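Local atomic coordinates of erythromycin C-12 hydroxylase (Saccharopolyspora erythraea, PDB entry 2JJP), a protein that hydroxylates the macrolactone ring of erythromycin D at C-12, using haem, O2 and NADPH, to give erythromycin C. Residues A[46-51]-A[174-179]; A[85-90]-A[232-237]; A[284-289]-A[315-320]. The protein carries 2 engineered substitutions. One frame throughout, in Å; residues are numbered along the deposited sequence.

How the contacts relate
The three contacts are strung along one inhibitor, an azole that occupies the active-site pocket of this cytochrome P450. Contact 1, at the surface, meets its acetylpiperazine tail; contact 2 meets the dichlorophenyl ring; contact 3 meets the imidazole and its methylene link, beside the haem. No two of them touch. Contacts 1 and 3 come within about 6 Å at their nearest atoms, contacts 2 and 3 within about 9 Å and contacts 1 and 2 within about 11 Å, while their centres lie about 20 to 24 Å apart. Contacts 2 and 3 stand on opposite sides of the chain's centre. Along the sequence contacts 1 and 2 interleave, and contact 3 opens after both have closed.

Contact 1. Residues A[46-51]-A[174-179]; sequences DRYGVW and MDDPTD. With KLN (1-acetyl-4-(4-{[(2S,4R)-2-(2,4-dichlorophenyl)-2-(1H-imidazol-1-ylmethyl)-1,3-dioxolan-4-yl]methoxy}phenyl)piperazine), chain C.
The ring of Tyr48 carries the contact, with the backbone of Asp175 and Asp176 over one face and CG of its neighbour Arg47 over the other. Two loops of the P450 fold meet here: the type I turn of the hairpin between strands 43-45 and 51-53, and the F-G loop, itself holding a type I turn from Asp176 to Asp179. Asp176 CA makes a CH-pi contact, 4.1 Å from the Tyr48 ring centroid and 17° off its normal, and the Asp175 carbonyl oxygen lies over the rim of the same face. Asp176 CB comes to 3.4 Å from Tyr48 CD2, and its carboxylate is tilted only 21° from the ring plane. At the phenolic end, Tyr48 OH is 3.1 Å from Asp175 OD2. Beside the ring contact, Val50 CG2 meets Pro177 CD and Thr178 CG2, each at 4.1 Å. On the F-G side Met174 SD lies 3.5 Å from the acetyl oxygen O4 of the inhibitor, though Met174, Asp175 and Asp176 are poorly ordered. Within the hairpin, Tyr48 N closes an Asx turn on Asp46 OD1, and Val50 N donates to the same oxygen from the opposite face of the carboxylate plane.

Contact 2. Residues A[85-90]-A[232-237]; sequences GMIHEI and ANFSTA. With KLN (1-acetyl-4-(4-{[(2S,4R)-2-(2,4-dichlorophenyl)-2-(1H-imidazol-1-ylmethyl)-1,3-dioxolan-4-yl]methoxy}phenyl)piperazine), chain C.
Met86, Phe234 and Gly85 bury most surface where the B-C loop of the P450 meets the long helix 228-259, the I-helix of the family. The Met86 chain is bent at both chi2 (-40°) and chi3 (-79°), which curls its thioether back to the helix: SD lies 3.6 Å from the Asn233 carbonyl oxygen and 4.0 Å from Asn233 CB, while the terminal CE rests against Ala237 CB at 3.8 Å. Phe234, the next residue along the helix from Asn233, meets the loop with its ring edge. Gly85 O lies near the ring plane and 3.4 Å from Phe234 CB, and Ile87 CG2 is 3.6 Å from Phe234 CE1; the Ile87 and Phe234 side chains run side by side in the same direction. Gly85, at positive phi, starts the inverse gamma turn centred on Met86. The contact has no hydrogen bond between its segments, but Asn233 ND2 donates to the carbonyl of Pro84, the residue before Gly85. The inhibitor's dichlorophenyl ring touches both segments: its CL1 is 3.3 Å from Ala237 CB, and C11 lies over one face of the His88 ring, 3.3 Å from ND1. His88 and Glu89 belong to the substrate-binding site. Around the contact, Ile87 and Phe234 pack on helix 94-105, Phe234 also on helix 212-218, and Asn233 and Thr236 on helix 181-206.

Contact 3. Residues A[284-289]-A[315-320]; sequences YRPPFP and WVLSAN. With KLN (1-acetyl-4-(4-{[(2S,4R)-2-(2,4-dichlorophenyl)-2-(1H-imidazol-1-ylmethyl)-1,3-dioxolan-4-yl]methoxy}phenyl)piperazine), chain C.
Leu317 holds its CG anti to the backbone N (chi1 175°), and chi2 of 60° then sends CD1 to the Pro286 ring, 3.7 Å from CD, while Leu317 CB packs on Pro289 CB, also at 3.7 Å. Phe288, with CG anti to its own carbonyl carbon, swings its ring the other way, off the helix and into the haem pocket. There inhibitor C4 lies over one face of the ring, 3.3 Å from Phe288 CZ. The one clear hydrogen bond across the contact joins Pro289 and Leu317: Leu317 N donates to Pro289 O at 3.0 Å, nearly straight at 166°, in the carbonyl plane and on a lone pair. The segments belong to the core of the P450 fold. Segment 284-289 leads from the K helix (274-284) into strand 290-295; segment 315-320 holds the short K' helix, 316-320, with Trp315 at its N-cap position, after the adjacent antiparallel strand 311-315. Pro289 O also takes a CA-H...O contact from Trp315 CA at 3.5 Å. Leu317 also packs on helix 27-40, and the indole NE1 of Trp315 is hydrogen-bonded to His52. At the far end the Asn320 amide, whose ND2 binds Ser345 OG, meets Pro286 from the opposite direction, ND2 lying 4.0 Å from Pro286 CG.

Contact 1. Residues A[46-51]-A[174-179]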
loop_
_atom_site.group_PDB
_atom_site.type_symbol
_atom_site.label_atom_id
_atom_site.label_comp_id
_atom_site.label_asym_id
_atom_site.label_seq_id
_atom_site.Cartn_x
_atom_site.Cartn_y
_atom_site.Cartn_z
ATOM N N ASP A 46 22.141 7.512 -6.575
ATOM C CA ASP A 46 22.419 8.094 -5.270
ATOM C C ASP A 46 23.733 7.579 -4.710
ATOM O O ASP A 46 24.358 6.718 -5.324
ATOM C CB ASP A 46 21.259 7.823 -4.266
ATOM C CG ASP A 46 21.112 6.343 -3.861
ATOM O OD1 ASP A 46 22.037 5.482 -4.008
ATOM O OD2 ASP A 46 20.020 6.041 -3.351
ATOM N N ARG A 47 24.100 8.036 -3.502
ATOM C CA ARG A 47 25.399 7.679 -2.924
ATOM C C ARG A 47 25.582 6.225 -2.492
ATOM O O ARG A 47 26.720 5.817 -2.190
ATOM C CB ARG A 47 25.776 8.586 -1.784
ATOM C CG ARG A 47 24.940 8.417 -0.530
ATOM C CD ARG A 47 25.440 9.494 0.382
ATOM N NE ARG A 47 25.296 9.217 1.788
ATOM C CZ ARG A 47 26.269 8.757 2.561
ATOM N NH1 ARG A 47 27.474 8.479 2.056
ATOM N NH2 ARG A 47 26.016 8.566 3.849
ATOM N N TYR A 48 24.502 5.445 -2.482
ATOM C CA TYR A 48 24.597 4.021 -2.165
ATOM C C TYR A 48 24.633 3.164 -3.422
ATOM O O TYR A 48 24.661 1.930 -3.344
ATOM C CB TYR A 48 23.459 3.598 -1.232
ATOM C CG TYR A 48 23.346 4.484 -0.012
ATOM C CD1 TYR A 48 22.432 5.538 0.002
ATOM C CD2 TYR A 48 24.178 4.301 1.114
ATOM C CE1 TYR A 48 22.307 6.384 1.101
ATOM C CE2 TYR A 48 24.074 5.152 2.221
ATOM C CZ TYR A 48 23.124 6.195 2.192
ATOM O OH TYR A 48 22.956 7.067 3.247
ATOM N N GLY A 49 24.644 3.806 -4.596
ATOM C CA GLY A 49 24.708 3.055 -5.857
ATOM C C GLY A 49 23.318 2.552 -6.227
ATOM O O GLY A 49 23.174 1.674 -7.072
ATOM N N VAL A 50 22.304 3.100 -5.565
ATOM C CA VAL A 50 20.904 2.818 -5.841
ATOM C C VAL A 50 20.377 3.801 -6.850
ATOM O O VAL A 50 20.528 4.997 -6.718
ATOM C CB VAL A 50 20.059 2.853 -4.555
ATOM C CG1 VAL A 50 18.626 2.864 -4.838
ATOM C CG2 VAL A 50 20.408 1.648 -3.634
ATOM N N TRP A 51 19.714 3.263 -7.857
ATOM C CA TRP A 51 19.218 4.070 -8.960
ATOM C C TRP A 51 17.771 4.448 -8.834
ATOM O O TRP A 51 16.986 3.702 -8.276
ATOM C CB TRP A 51 19.451 3.302 -10.256
ATOM C CG TRP A 51 20.905 3.216 -10.585
ATOM C CD1 TRP A 51 21.796 2.334 -10.100
ATOM C CD2 TRP A 51 21.606 4.009 -11.562
ATOM N NE1 TRP A 51 23.037 2.525 -10.702
ATOM C CE2 TRP A 51 22.922 3.533 -11.623
ATOM C CE3 TRP A 51 21.228 5.076 -12.407
ATOM C CZ2 TRP A 51 23.890 4.120 -12.444
ATOM C CZ3 TRP A 51 22.181 5.632 -13.242
ATOM C CH2 TRP A 51 23.500 5.164 -13.236
ATOM N N MET A 174 17.003 1.739 8.971
ATOM C CA MET A 174 17.363 1.651 7.564
ATOM C C MET A 174 17.751 2.993 6.953
ATOM O O MET A 174 17.083 4.004 7.198
ATOM C CB MET A 174 16.193 1.040 6.789
ATOM C CG MET A 174 16.455 0.775 5.330
ATOM S SD MET A 174 16.089 2.211 4.315
ATOM C CE MET A 174 17.092 1.815 2.905
ATOM N N ASP A 175 18.831 2.987 6.160
ATOM C CA ASP A 175 19.128 4.077 5.206
ATOM C C ASP A 175 19.750 3.583 3.876
ATOM O O ASP A 175 19.338 3.992 2.786
ATOM C CB ASP A 175 20.007 5.155 5.849
ATOM C CG ASP A 175 19.897 6.504 5.139
ATOM O OD1 ASP A 175 18.955 6.693 4.329
ATOM O OD2 ASP A 175 20.751 7.379 5.403
ATOM N N ASP A 176 20.735 2.697 3.993
ATOM C CA ASP A 176 21.423 2.099 2.855
ATOM C C ASP A 176 20.754 0.754 2.495
ATOM O O ASP A 176 20.932 -0.236 3.212
ATOM C CB ASP A 176 22.904 1.930 3.251
ATOM C CG ASP A 176 23.680 0.988 2.334
ATOM O OD1 ASP A 176 23.158 0.592 1.270
ATOM O OD2 ASP A 176 24.835 0.653 2.699
ATOM N N PRO A 177 19.962 0.706 1.400
ATOM C CA PRO A 177 19.254 -0.554 1.095
ATOM C C PRO A 177 20.163 -1.713 0.674
ATOM O O PRO A 177 19.714 -2.858 0.606
ATOM C CB PRO A 177 18.293 -0.173 -0.048
ATOM C CG PRO A 177 18.291 1.321 -0.094
ATOM C CD PRO A 177 19.642 1.758 0.422
ATOM N N THR A 178 21.426 -1.414 0.400
ATOM C CA THR A 178 22.406 -2.435 0.019
ATOM C C THR A 178 22.908 -3.223 1.243
ATOM O O THR A 178 23.589 -4.241 1.102
ATOM C CB THR A 178 23.609 -1.794 -0.716
ATOM O OG1 THR A 178 24.434 -1.093 0.228
ATOM C CG2 THR A 178 23.134 -0.811 -1.823
ATOM N N ASP A 179 22.555 -2.724 2.431
ATOM C CA ASP A 179 22.978 -3.257 3.723
ATOM C C ASP A 179 22.352 -4.619 4.006
ATOM O O ASP A 179 21.139 -4.710 4.166
ATOM C CB ASP A 179 22.581 -2.261 4.823
ATOM C CG ASP A 179 23.060 -2.667 6.204
ATOM O OD1 ASP A 179 22.731 -1.934 7.156
ATOM O OD2 ASP A 179 23.752 -3.704 6.345
HETATM N N1 KLN C . 1.944 -3.655 -0.162
HETATM C C1 KLN C . 1.249 -3.357 -1.274
HETATM N N2 KLN C . 0.070 -4.004 -1.256
HETATM C C2 KLN C . 0.023 -4.733 -0.123
HETATM C C3 KLN C . 1.207 -4.505 0.564
HETATM C C4 KLN C . 3.282 -3.188 0.158
HETATM C C5 KLN C . 4.237 -4.075 -0.649
HETATM O O1 KLN C . 5.568 -3.946 -0.190
HETATM C C6 KLN C . 6.407 -4.220 -1.310
HETATM C C7 KLN C . 5.557 -3.891 -2.517
HETATM O O2 KLN C . 4.247 -3.678 -2.008
HETATM C C8 KLN C . 3.857 -5.524 -0.658
HETATM C C9 KLN C . 3.965 -6.305 0.486
HETATM C C10 KLN C . 3.598 -7.643 0.439
HETATM C C11 KLN C . 3.149 -8.178 -0.770
HETATM C C12 KLN C . 3.053 -7.387 -1.904
HETATM C C13 KLN C . 3.406 -6.058 -1.854
HETATM CL CL1 KLN C . 2.687 -9.877 -0.913
HETATM C C14 KLN C . 7.641 -3.335 -1.335
HETATM O O3 KLN C . 7.440 -1.988 -0.913
HETATM C C15 KLN C . 8.590 -1.269 -0.744
HETATM C C16 KLN C . 8.860 -0.196 -1.573
HETATM C C17 KLN C . 10.039 0.532 -1.419
HETATM C C18 KLN C . 10.973 0.209 -0.435
HETATM C C19 KLN C . 10.706 -0.893 0.396
HETATM C C20 KLN C . 9.523 -1.624 0.244
HETATM N N3 KLN C . 12.183 0.963 -0.320
HETATM C C21 KLN C . 12.022 2.330 -0.853
HETATM C C22 KLN C . 12.803 3.352 -0.035
HETATM N N4 KLN C . 14.144 2.866 0.342
HETATM C C23 KLN C . 14.118 1.567 1.040
HETATM C C24 KLN C . 12.708 0.990 1.056
HETATM C C25 KLN C . 14.776 3.846 1.174
HETATM O O4 KLN C . 14.242 4.247 2.208
HETATM C C26 KLN C . 16.118 4.383 0.763
HETATM CL CL2 KLN C . 4.557 -5.584 1.990
#

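Contact 2. Residues A[85-90]-A[232-237]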
loop_
_atom_site.group_PDB
_atom_site.type_symbol
_atom_site.label_atom_id
_atom_site.label_comp_id
_atom_site.label_asym_id
_atom_site.label_seq_id
_atom_site.Cartn_x
_atom_site.Cartn_y
_atom_site.Cartn_z
ATOM N N GLY A 85 6.462 -18.257 -1.334
ATOM C CA GLY A 85 5.135 -17.750 -1.167
ATOM C C GLY A 85 5.105 -16.248 -1.011
ATOM O O GLY A 85 4.017 -15.680 -0.841
ATOM N N MET A 86 6.277 -15.596 -1.038
ATOM C CA MET A 86 6.348 -14.118 -1.065
ATOM C C MET A 86 6.235 -13.690 -2.495
ATOM O O MET A 86 7.230 -13.388 -3.159
ATOM C CB MET A 86 7.626 -13.558 -0.459
ATOM C CG MET A 86 7.764 -13.730 1.018
ATOM S SD MET A 86 6.242 -13.453 1.905
ATOM C CE MET A 86 6.142 -11.667 1.957
ATOM N N ILE A 87 5.003 -13.677 -2.956
ATOM C CA ILE A 87 4.692 -13.519 -4.358
ATOM C C ILE A 87 5.244 -12.219 -5.015
ATOM O O ILE A 87 5.480 -12.169 -6.224
ATOM C CB ILE A 87 3.156 -13.734 -4.546
ATOM C CG1 ILE A 87 2.784 -13.947 -6.002
ATOM C CG2 ILE A 87 2.348 -12.624 -3.833
ATOM C CD1 ILE A 87 1.282 -14.173 -6.189
ATOM N N HIS A 88 5.483 -11.197 -4.203
ATOM C CA HIS A 88 6.023 -9.928 -4.669
ATOM C C HIS A 88 7.563 -9.927 -4.764
ATOM O O HIS A 88 8.187 -8.947 -5.152
ATOM C CB HIS A 88 5.540 -8.809 -3.748
ATOM C CG HIS A 88 6.249 -8.738 -2.433
ATOM N ND1 HIS A 88 6.040 -9.644 -1.410
ATOM C CD2 HIS A 88 7.133 -7.833 -1.951
ATOM C CE1 HIS A 88 6.770 -9.305 -0.368
ATOM N NE2 HIS A 88 7.445 -8.213 -0.670
ATOM N N GLU A 89 8.168 -11.032 -4.386
ATOM C CA GLU A 89 9.608 -11.119 -4.357
ATOM C C GLU A 89 10.070 -12.261 -5.219
ATOM O O GLU A 89 11.192 -12.757 -5.029
ATOM C CB GLU A 89 10.083 -11.334 -2.937
ATOM C CG GLU A 89 10.407 -10.075 -2.196
ATOM C CD GLU A 89 10.916 -10.369 -0.781
ATOM O OE1 GLU A 89 10.636 -11.466 -0.236
ATOM O OE2 GLU A 89 11.593 -9.486 -0.204
ATOM N N ILE A 90 9.219 -12.654 -6.176
ATOM C CA ILE A 90 9.419 -13.833 -6.999
ATOM C C ILE A 90 9.116 -13.514 -8.472
ATOM O O ILE A 90 8.060 -12.950 -8.778
ATOM C CB ILE A 90 8.503 -15.019 -6.499
ATOM C CG1 ILE A 90 9.014 -15.553 -5.142
ATOM C CG2 ILE A 90 8.392 -16.162 -7.541
ATOM C CD1 ILE A 90 7.956 -16.356 -4.350
ATOM N N ALA A 232 1.638 -19.946 4.823
ATOM C CA ALA A 232 1.912 -19.064 5.977
ATOM C C ALA A 232 2.582 -17.763 5.569
ATOM O O ALA A 232 2.166 -16.666 5.992
ATOM C CB ALA A 232 2.757 -19.796 7.050
ATOM N N ASN A 233 3.631 -17.880 4.753
ATOM C CA ASN A 233 4.275 -16.705 4.211
ATOM C C ASN A 233 3.342 -15.764 3.501
ATOM O O ASN A 233 3.345 -14.586 3.785
ATOM C CB ASN A 233 5.386 -17.080 3.272
ATOM C CG ASN A 233 6.641 -17.431 3.995
ATOM O OD1 ASN A 233 6.884 -16.959 5.113
ATOM N ND2 ASN A 233 7.456 -18.270 3.371
ATOM N N PHE A 234 2.545 -16.281 2.575
ATOM C CA PHE A 234 1.608 -15.449 1.824
ATOM C C PHE A 234 0.489 -14.888 2.713
ATOM O O PHE A 234 0.097 -13.749 2.536
ATOM C CB PHE A 234 1.022 -16.197 0.629
ATOM C CG PHE A 234 0.029 -15.378 -0.171
ATOM C CD1 PHE A 234 0.471 -14.356 -1.010
ATOM C CD2 PHE A 234 -1.337 -15.635 -0.093
ATOM C CE1 PHE A 234 -0.447 -13.584 -1.768
ATOM C CE2 PHE A 234 -2.264 -14.882 -0.832
ATOM C CZ PHE A 234 -1.808 -13.848 -1.673
ATOM N N SER A 235 0.001 -15.650 3.691
ATOM C CA SER A 235 -1.000 -15.089 4.629
ATOM C C SER A 235 -0.439 -13.955 5.474
ATOM O O SER A 235 -1.182 -13.074 5.880
ATOM C CB SER A 235 -1.598 -16.158 5.546
ATOM O OG SER A 235 -2.162 -17.222 4.806
ATOM N N THR A 236 0.861 -14.014 5.757
ATOM C CA THR A 236 1.588 -12.999 6.557
ATOM C C THR A 236 1.606 -11.689 5.785
ATOM O O THR A 236 1.234 -10.648 6.324
ATOM C CB THR A 236 3.028 -13.459 6.882
ATOM O OG1 THR A 236 2.964 -14.538 7.805
ATOM C CG2 THR A 236 3.860 -12.354 7.583
ATOM N N ALA A 237 2.027 -11.760 4.516
ATOM C CA ALA A 237 1.938 -10.624 3.590
ATOM C C ALA A 237 0.556 -9.995 3.567
ATOM O O ALA A 237 0.438 -8.796 3.737
ATOM C CB ALA A 237 2.401 -11.033 2.147
HETATM N N1 KLN C . 1.944 -3.655 -0.162
HETATM C C1 KLN C . 1.249 -3.357 -1.274
HETATM N N2 KLN C . 0.070 -4.004 -1.256
HETATM C C2 KLN C . 0.023 -4.733 -0.123
HETATM C C3 KLN C . 1.207 -4.505 0.564
HETATM C C4 KLN C . 3.282 -3.188 0.158
HETATM C C5 KLN C . 4.237 -4.075 -0.649
HETATM O O1 KLN C . 5.568 -3.946 -0.190
HETATM C C6 KLN C . 6.407 -4.220 -1.310
HETATM C C7 KLN C . 5.557 -3.891 -2.517
HETATM O O2 KLN C . 4.247 -3.678 -2.008
HETATM C C8 KLN C . 3.857 -5.524 -0.658
HETATM C C9 KLN C . 3.965 -6.305 0.486
HETATM C C10 KLN C . 3.598 -7.643 0.439
HETATM C C11 KLN C . 3.149 -8.178 -0.770
HETATM C C12 KLN C . 3.053 -7.387 -1.904
HETATM C C13 KLN C . 3.406 -6.058 -1.854
HETATM CL CL1 KLN C . 2.687 -9.877 -0.913
HETATM C C14 KLN C . 7.641 -3.335 -1.335
HETATM O O3 KLN C . 7.440 -1.988 -0.913
HETATM C C15 KLN C . 8.590 -1.269 -0.744
HETATM C C16 KLN C . 8.860 -0.196 -1.573
HETATM C C17 KLN C . 10.039 0.532 -1.419
HETATM C C18 KLN C . 10.973 0.209 -0.435
HETATM C C19 KLN C . 10.706 -0.893 0.396
HETATM C C20 KLN C . 9.523 -1.624 0.244
HETATM N N3 KLN C . 12.183 0.963 -0.320
HETATM C C21 KLN C . 12.022 2.330 -0.853
HETATM C C22 KLN C . 12.803 3.352 -0.035
HETATM N N4 KLN C . 14.144 2.866 0.342
HETATM C C23 KLN C . 14.118 1.567 1.040
HETATM C C24 KLN C . 12.708 0.990 1.056
HETATM C C25 KLN C . 14.776 3.846 1.174
HETATM O O4 KLN C . 14.242 4.247 2.208
HETATM C C26 KLN C . 16.118 4.383 0.763
HETATM CL CL2 KLN C . 4.557 -5.584 1.990
#

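Contact 3. Residues A[284-289]-A[315-320]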
loop_
_atom_site.group_PDB
_atom_site.type_symbol
_atom_site.label_atom_id
_atom_site.label_comp_id
_atom_site.label_asym_id
_atom_site.label_seq_id
_atom_site.Cartn_x
_atom_site.Cartn_y
_atom_site.Cartn_z
ATOM N N TYR A 284 -2.905 11.067 -6.429
ATOM C CA TYR A 284 -2.391 12.308 -5.869
ATOM C C TYR A 284 -1.442 12.016 -4.717
ATOM O O TYR A 284 -0.354 12.602 -4.650
ATOM C CB TYR A 284 -3.601 13.137 -5.406
ATOM C CG TYR A 284 -3.329 14.593 -5.117
ATOM C CD1 TYR A 284 -3.249 15.542 -6.154
ATOM C CD2 TYR A 284 -3.261 15.037 -3.817
ATOM C CE1 TYR A 284 -3.012 16.892 -5.875
ATOM C CE2 TYR A 284 -3.029 16.387 -3.534
ATOM C CZ TYR A 284 -2.912 17.290 -4.556
ATOM O OH TYR A 284 -2.707 18.603 -4.247
ATOM N N ARG A 285 -1.848 11.118 -3.813
ATOM C CA ARG A 285 -0.986 10.682 -2.690
ATOM C C ARG A 285 -0.911 9.148 -2.547
ATOM O O ARG A 285 -1.614 8.573 -1.728
ATOM C CB ARG A 285 -1.458 11.301 -1.373
ATOM C CG ARG A 285 -1.058 12.727 -1.233
ATOM C CD ARG A 285 -1.738 13.346 -0.035
ATOM N NE ARG A 285 -1.152 14.633 0.341
ATOM C CZ ARG A 285 -1.856 15.677 0.742
ATOM N NH1 ARG A 285 -3.198 15.614 0.766
ATOM N NH2 ARG A 285 -1.220 16.800 1.080
ATOM N N PRO A 286 -0.047 8.489 -3.332
ATOM C CA PRO A 286 0.055 7.054 -3.297
ATOM C C PRO A 286 0.656 6.597 -1.978
ATOM O O PRO A 286 1.716 7.070 -1.595
ATOM C CB PRO A 286 1.017 6.737 -4.455
ATOM C CG PRO A 286 1.816 7.921 -4.640
ATOM C CD PRO A 286 0.890 9.083 -4.300
ATOM N N PRO A 287 -0.025 5.694 -1.266
ATOM C CA PRO A 287 0.471 5.154 -0.012
ATOM C C PRO A 287 1.888 4.682 -0.148
ATOM O O PRO A 287 2.704 4.940 0.760
ATOM C CB PRO A 287 -0.487 3.988 0.264
ATOM C CG PRO A 287 -1.781 4.488 -0.298
ATOM C CD PRO A 287 -1.346 5.144 -1.602
ATOM N N PHE A 288 2.175 4.013 -1.269
ATOM C CA PHE A 288 3.526 3.585 -1.615
ATOM C C PHE A 288 4.143 4.366 -2.767
ATOM O O PHE A 288 3.897 4.047 -3.935
ATOM C CB PHE A 288 3.564 2.075 -1.898
ATOM C CG PHE A 288 3.096 1.229 -0.724
ATOM C CD1 PHE A 288 1.868 0.540 -0.782
ATOM C CD2 PHE A 288 3.857 1.135 0.413
ATOM C CE1 PHE A 288 1.406 -0.224 0.286
ATOM C CE2 PHE A 288 3.425 0.348 1.497
ATOM C CZ PHE A 288 2.187 -0.318 1.436
ATOM N N PRO A 289 4.987 5.359 -2.444
ATOM C CA PRO A 289 5.528 6.240 -3.492
ATOM C C PRO A 289 6.635 5.626 -4.337
ATOM O O PRO A 289 6.899 6.120 -5.424
ATOM C CB PRO A 289 6.098 7.412 -2.692
ATOM C CG PRO A 289 6.561 6.755 -1.342
ATOM C CD PRO A 289 5.457 5.740 -1.081
ATOM N N TRP A 315 9.812 5.668 -8.803
ATOM C CA TRP A 315 8.993 6.650 -8.129
ATOM C C TRP A 315 7.616 6.756 -8.725
ATOM O O TRP A 315 7.374 7.554 -9.615
ATOM C CB TRP A 315 9.692 8.002 -8.060
ATOM C CG TRP A 315 10.804 7.974 -7.123
ATOM C CD1 TRP A 315 12.046 7.395 -7.315
ATOM C CD2 TRP A 315 10.822 8.526 -5.808
ATOM N NE1 TRP A 315 12.839 7.567 -6.189
ATOM C CE2 TRP A 315 12.112 8.278 -5.260
ATOM C CE3 TRP A 315 9.864 9.196 -5.027
ATOM C CZ2 TRP A 315 12.460 8.662 -3.973
ATOM C CZ3 TRP A 315 10.205 9.599 -3.755
ATOM C CH2 TRP A 315 11.507 9.339 -3.235
ATOM N N VAL A 316 6.714 5.928 -8.220
ATOM C CA VAL A 316 5.311 6.070 -8.547
ATOM C C VAL A 316 4.777 7.441 -8.192
ATOM O O VAL A 316 4.002 7.979 -8.933
ATOM C CB VAL A 316 4.423 4.975 -7.927
ATOM C CG1 VAL A 316 2.900 5.250 -8.264
ATOM C CG2 VAL A 316 4.877 3.638 -8.496
ATOM N N LEU A 317 5.207 8.008 -7.082
ATOM C CA LEU A 317 4.769 9.346 -6.753
ATOM C C LEU A 317 5.117 10.358 -7.857
ATOM O O LEU A 317 4.259 11.180 -8.250
ATOM C CB LEU A 317 5.317 9.787 -5.415
ATOM C CG LEU A 317 5.040 11.236 -4.964
ATOM C CD1 LEU A 317 3.526 11.607 -4.822
ATOM C CD2 LEU A 317 5.749 11.449 -3.620
ATOM N N SER A 318 6.348 10.294 -8.356
ATOM C CA SER A 318 6.785 11.117 -9.486
ATOM C C SER A 318 5.957 10.895 -10.732
ATOM O O SER A 318 5.446 11.841 -11.322
ATOM C CB SER A 318 8.268 10.822 -9.767
ATOM O OG SER A 318 8.841 11.805 -10.617
ATOM N N ALA A 319 5.815 9.642 -11.148
ATOM C CA ALA A 319 5.049 9.310 -12.326
ATOM C C ALA A 319 3.645 9.873 -12.284
ATOM O O ALA A 319 3.086 10.261 -13.325
ATOM C CB ALA A 319 5.005 7.798 -12.525
ATOM N N ASN A 320 3.073 9.902 -11.089
ATOM C CA ASN A 320 1.696 10.337 -10.894
ATOM C C ASN A 320 1.566 11.844 -10.998
ATOM O O ASN A 320 0.507 12.364 -11.394
ATOM C CB ASN A 320 1.169 9.831 -9.530
ATOM C CG ASN A 320 0.866 8.337 -9.523
ATOM O OD1 ASN A 320 1.082 7.653 -10.508
ATOM N ND2 ASN A 320 0.346 7.828 -8.403
HETATM N N1 KLN C . 1.944 -3.655 -0.162
HETATM C C1 KLN C . 1.249 -3.357 -1.274
HETATM N N2 KLN C . 0.070 -4.004 -1.256
HETATM C C2 KLN C . 0.023 -4.733 -0.123
HETATM C C3 KLN C . 1.207 -4.505 0.564
HETATM C C4 KLN C . 3.282 -3.188 0.158
HETATM C C5 KLN C . 4.237 -4.075 -0.649
HETATM O O1 KLN C . 5.568 -3.946 -0.190
HETATM C C6 KLN C . 6.407 -4.220 -1.310
HETATM C C7 KLN C . 5.557 -3.891 -2.517
HETATM O O2 KLN C . 4.247 -3.678 -2.008
HETATM C C8 KLN C . 3.857 -5.524 -0.658
HETATM C C9 KLN C . 3.965 -6.305 0.486
HETATM C C10 KLN C . 3.598 -7.643 0.439
HETATM C C11 KLN C . 3.149 -8.178 -0.770
HETATM C C12 KLN C . 3.053 -7.387 -1.904
HETATM C C13 KLN C . 3.406 -6.058 -1.854
HETATM CL CL1 KLN C . 2.687 -9.877 -0.913
HETATM C C14 KLN C . 7.641 -3.335 -1.335
HETATM O O3 KLN C . 7.440 -1.988 -0.913
HETATM C C15 KLN C . 8.590 -1.269 -0.744
HETATM C C16 KLN C . 8.860 -0.196 -1.573
HETATM C C17 KLN C . 10.039 0.532 -1.419
HETATM C C18 KLN C . 10.973 0.209 -0.435
HETATM C C19 KLN C . 10.706 -0.893 0.396
HETATM C C20 KLN C . 9.523 -1.624 0.244
HETATM N N3 KLN C . 12.183 0.963 -0.320
HETATM C C21 KLN C . 12.022 2.330 -0.853
HETATM C C22 KLN C . 12.803 3.352 -0.035
HETATM N N4 KLN C . 14.144 2.866 0.342
HETATM C C23 KLN C . 14.118 1.567 1.040
HETATM C C24 KLN C . 12.708 0.990 1.056
HETATM C C25 KLN C . 14.776 3.846 1.174
HETATM O O4 KLN C . 14.242 4.247 2.208
HETATM C C26 KLN C . 16.118 4.383 0.763
HETATM CL CL2 KLN C . 4.557 -5.584 1.990
#